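Local coordinates for protein copper-containing nitrite reductase (Hyphomicrobium denitrificans 1NES1, PDB 6TFO) that probably reduces nitrite to nitric oxide at copper centres, using electrons delivered by cytochrome c, at residues V404-D409 against G430-D435. Sequence-based numbering, arbitrary orientation.
Sequences VDFKLD and GFLNVD
Leu408 and Val434 make the closest approach of this contact. CD1 of Leu408 lies 3.7 Å from CG2 of Val434. It is also close to CG1 of the same valine. One leucine methyl therefore meets both branches of the valine. Leu432 forms the second part. With CG anti to the backbone N (chi1 170°), Leu432 extends towards strand 400-407 and sets CD2 at the edge of the Phe406 ring, near its plane. The Phe406 CZ to Leu432 CD2 distance is 3.9 Å. The two side chains approach from opposite directions. Between these pairs the packing is looser, with Leu408 CD2 and Leu432 CD2 4.4 Å apart. Phe406 also packs on Val352 and Phe374, and Tyr414 touches both Leu408 and Val434. All four touching residues are buried. The solvent side is formed by the exposed Lys407 and Asp435, next in sequence to the buried Leu408 and Val434.

Strands 400-407 and 430-434 belong to different sheets, and the contact joins them across the interior of a cupredoxin-like beta sandwich. Leu408 lies just past its strand, at the centre of an inverse gamma turn. The contact lies away from the copper sites. Only carbon atoms meet across it, which implies that at this patch the two sheets meet through hydrophobic burial and shape, not polar bonds.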
ATOM      1  N   VAL C 404      14.510 -39.078  30.685  1.00 44.18           N
ATOM      2  CA  VAL C 404      15.805 -38.636  31.255  1.00 47.92           C
ATOM      3  C   VAL C 404      15.713 -38.858  32.764  1.00 50.77           C
ATOM      4  O   VAL C 404      14.608 -38.713  33.313  1.00 55.22           O
ATOM      5  CB  VAL C 404      16.130 -37.173  30.911  1.00 47.33           C
ATOM      6  CG1 VAL C 404      16.248 -36.962  29.409  1.00 50.54           C
ATOM      7  CG2 VAL C 404      15.125 -36.211  31.521  1.00 48.68           C
ATOM      8  N   ASP C 405      16.826 -39.222  33.393  1.00 47.42           N
ATOM      9  CA  ASP C 405      16.947 -39.203  34.870  1.00 51.61           C
ATOM     10  C   ASP C 405      18.282 -38.559  35.242  1.00 47.81           C
ATOM     11  O   ASP C 405      19.194 -38.506  34.401  1.00 46.37           O
ATOM     12  CB  ASP C 405      16.716 -40.592  35.473  1.00 54.78           C
ATOM     13  CG  ASP C 405      17.625 -41.698  34.958  1.00 56.27           C
ATOM     14  OD1 ASP C 405      18.872 -41.604  35.191  1.00 50.45           O
ATOM     15  OD2 ASP C 405      17.075 -42.654  34.343  1.00 48.21           O
ATOM     16  N   PHE C 406      18.353 -38.051  36.457  1.00 46.38           N
ATOM     17  CA  PHE C 406      19.571 -37.457  37.045  1.00 48.50           C
ATOM     18  C   PHE C 406      19.389 -37.469  38.561  1.00 53.68           C
ATOM     19  O   PHE C 406      18.231 -37.583  39.043  1.00 49.30           O
ATOM     20  CB  PHE C 406      19.802 -36.065  36.462  1.00 54.79           C
ATOM     21  CG  PHE C 406      18.586 -35.175  36.529  1.00 57.31           C
ATOM     22  CD1 PHE C 406      17.639 -35.197  35.519  1.00 57.62           C
ATOM     23  CD2 PHE C 406      18.380 -34.343  37.617  1.00 60.48           C
ATOM     24  CE1 PHE C 406      16.515 -34.397  35.591  1.00 61.85           C
ATOM     25  CE2 PHE C 406      17.245 -33.557  37.699  1.00 61.84           C
ATOM     26  CZ  PHE C 406      16.318 -33.583  36.681  1.00 67.93           C
ATOM     27  N   LYS C 407      20.501 -37.408  39.292  1.00 60.75           N
ATOM     28  CA  LYS C 407      20.494 -37.283  40.769  1.00 62.53           C
ATOM     29  C   LYS C 407      20.643 -35.809  41.089  1.00 56.10           C
ATOM     30  O   LYS C 407      21.538 -35.155  40.514  1.00 55.65           O
ATOM     31  CB  LYS C 407      21.599 -38.082  41.475  1.00 66.95           C
ATOM     32  CG  LYS C 407      21.303 -38.382  42.941  1.00 68.50           C
ATOM     33  CD  LYS C 407      22.486 -38.764  43.778  1.00 74.88           C
ATOM     34  CE  LYS C 407      22.072 -39.354  45.109  1.00 78.78           C
ATOM     35  NZ  LYS C 407      23.133 -40.211  45.689  1.00 83.98           N
ATOM     36  N   LEU C 408      19.768 -35.329  41.963  1.00 56.45           N
ATOM     37  CA  LEU C 408      19.873 -33.976  42.535  1.00 57.96           C
ATOM     38  C   LEU C 408      20.968 -34.030  43.590  1.00 58.60           C
ATOM     39  O   LEU C 408      20.672 -34.364  44.741  1.00 65.71           O
ATOM     40  CB  LEU C 408      18.509 -33.580  43.095  1.00 56.58           C
ATOM     41  CG  LEU C 408      17.440 -33.379  42.026  1.00 54.25           C
ATOM     42  CD1 LEU C 408      16.088 -33.110  42.668  1.00 53.74           C
ATOM     43  CD2 LEU C 408      17.849 -32.253  41.084  1.00 51.54           C
ATOM     44  N   ASP C 409      22.194 -33.758  43.168  1.00 60.16           N
ATOM     45  CA  ASP C 409      23.380 -33.758  44.056  1.00 68.56           C
ATOM     46  C   ASP C 409      23.214 -32.595  45.039  1.00 63.53           C
ATOM     47  O   ASP C 409      23.656 -32.731  46.184  1.00 64.36           O
ATOM     48  CB  ASP C 409      24.697 -33.653  43.274  1.00 73.78           C
ATOM     49  CG  ASP C 409      24.700 -34.424  41.962  1.00 78.95           C
ATOM     50  OD1 ASP C 409      24.209 -33.878  40.944  1.00 90.03           O
ATOM     51  OD2 ASP C 409      25.165 -35.570  41.975  1.00 72.67           O
ATOM     52  N   GLY C 430      10.227 -23.881  32.292  1.00 48.18           N
ATOM     53  CA  GLY C 430       9.690 -24.555  33.490  1.00 47.70           C
ATOM     54  C   GLY C 430      10.713 -24.537  34.611  1.00 47.48           C
ATOM     55  O   GLY C 430      11.942 -24.438  34.330  1.00 45.51           O
ATOM     56  N   PHE C 431      10.227 -24.635  35.844  1.00 48.24           N
ATOM     57  CA  PHE C 431      11.066 -24.681  37.066  1.00 47.97           C
ATOM     58  C   PHE C 431      10.945 -26.046  37.762  1.00 50.37           C
ATOM     59  O   PHE C 431       9.824 -26.602  37.921  1.00 52.80           O
ATOM     60  CB  PHE C 431      10.685 -23.528  37.981  1.00 44.65           C
ATOM     61  CG  PHE C 431      10.984 -22.167  37.422  1.00 46.02           C
ATOM     62  CD1 PHE C 431      12.029 -21.981  36.527  1.00 51.92           C
ATOM     63  CD2 PHE C 431      10.243 -21.063  37.821  1.00 42.22           C
ATOM     64  CE1 PHE C 431      12.317 -20.721  36.028  1.00 53.22           C
ATOM     65  CE2 PHE C 431      10.537 -19.803  37.329  1.00 46.00           C
ATOM     66  CZ  PHE C 431      11.571 -19.630  36.436  1.00 51.56           C
ATOM     67  N   LEU C 432      12.105 -26.591  38.120  1.00 51.29           N
ATOM     68  CA  LEU C 432      12.274 -27.689  39.105  1.00 51.51           C
ATOM     69  C   LEU C 432      12.903 -27.068  40.351  1.00 52.79           C
ATOM     70  O   LEU C 432      14.125 -26.725  40.296  1.00 48.43           O
ATOM     71  CB  LEU C 432      13.163 -28.781  38.505  1.00 51.15           C
ATOM     72  CG  LEU C 432      13.638 -29.866  39.469  1.00 53.06           C
ATOM     73  CD1 LEU C 432      12.475 -30.497  40.223  1.00 55.86           C
ATOM     74  CD2 LEU C 432      14.400 -30.929  38.707  1.00 52.45           C
ATOM     75  N   ASN C 433      12.082 -26.889  41.392  1.00 47.07           N
ATOM     76  CA  ASN C 433      12.461 -26.210  42.652  1.00 49.23           C
ATOM     77  C   ASN C 433      12.976 -27.269  43.635  1.00 54.95           C
ATOM     78  O   ASN C 433      12.256 -28.270  43.868  1.00 55.78           O
ATOM     79  CB  ASN C 433      11.291 -25.395  43.195  1.00 50.03           C
ATOM     80  CG  ASN C 433      10.843 -24.324  42.220  1.00 47.31           C
ATOM     81  OD1 ASN C 433      11.650 -23.531  41.752  1.00 47.08           O
ATOM     82  ND2 ASN C 433       9.560 -24.292  41.902  1.00 47.37           N
ATOM     83  N   VAL C 434      14.194 -27.070  44.145  1.00 54.30           N
ATOM     84  CA  VAL C 434      14.925 -28.018  45.031  1.00 50.66           C
ATOM     85  C   VAL C 434      15.636 -27.191  46.112  1.00 57.62           C
ATOM     86  O   VAL C 434      16.710 -26.625  45.806  1.00 49.44           O
ATOM     87  CB  VAL C 434      15.934 -28.852  44.220  1.00 52.45           C
ATOM     88  CG1 VAL C 434      16.580 -29.942  45.066  1.00 56.22           C
ATOM     89  CG2 VAL C 434      15.312 -29.462  42.975  1.00 55.71           C
ATOM     90  N   ASP C 435      15.080 -27.096  47.330  1.00 65.25           N
ATOM     91  CA  ASP C 435      15.702 -26.262  48.402  1.00 73.30           C
ATOM     92  C   ASP C 435      16.957 -26.981  48.937  1.00 77.08           C
ATOM     93  O   ASP C 435      17.017 -28.245  48.996  1.00 80.46           O
ATOM     94  CB  ASP C 435      14.715 -25.795  49.476  1.00 78.49           C
ATOM     95  CG  ASP C 435      14.147 -26.906  50.328  1.00 86.56           C
ATOM     96  OD1 ASP C 435      13.980 -28.019  49.796  1.00103.69           O
ATOM     97  OD2 ASP C 435      13.881 -26.646  51.512  1.00 92.29           O
TER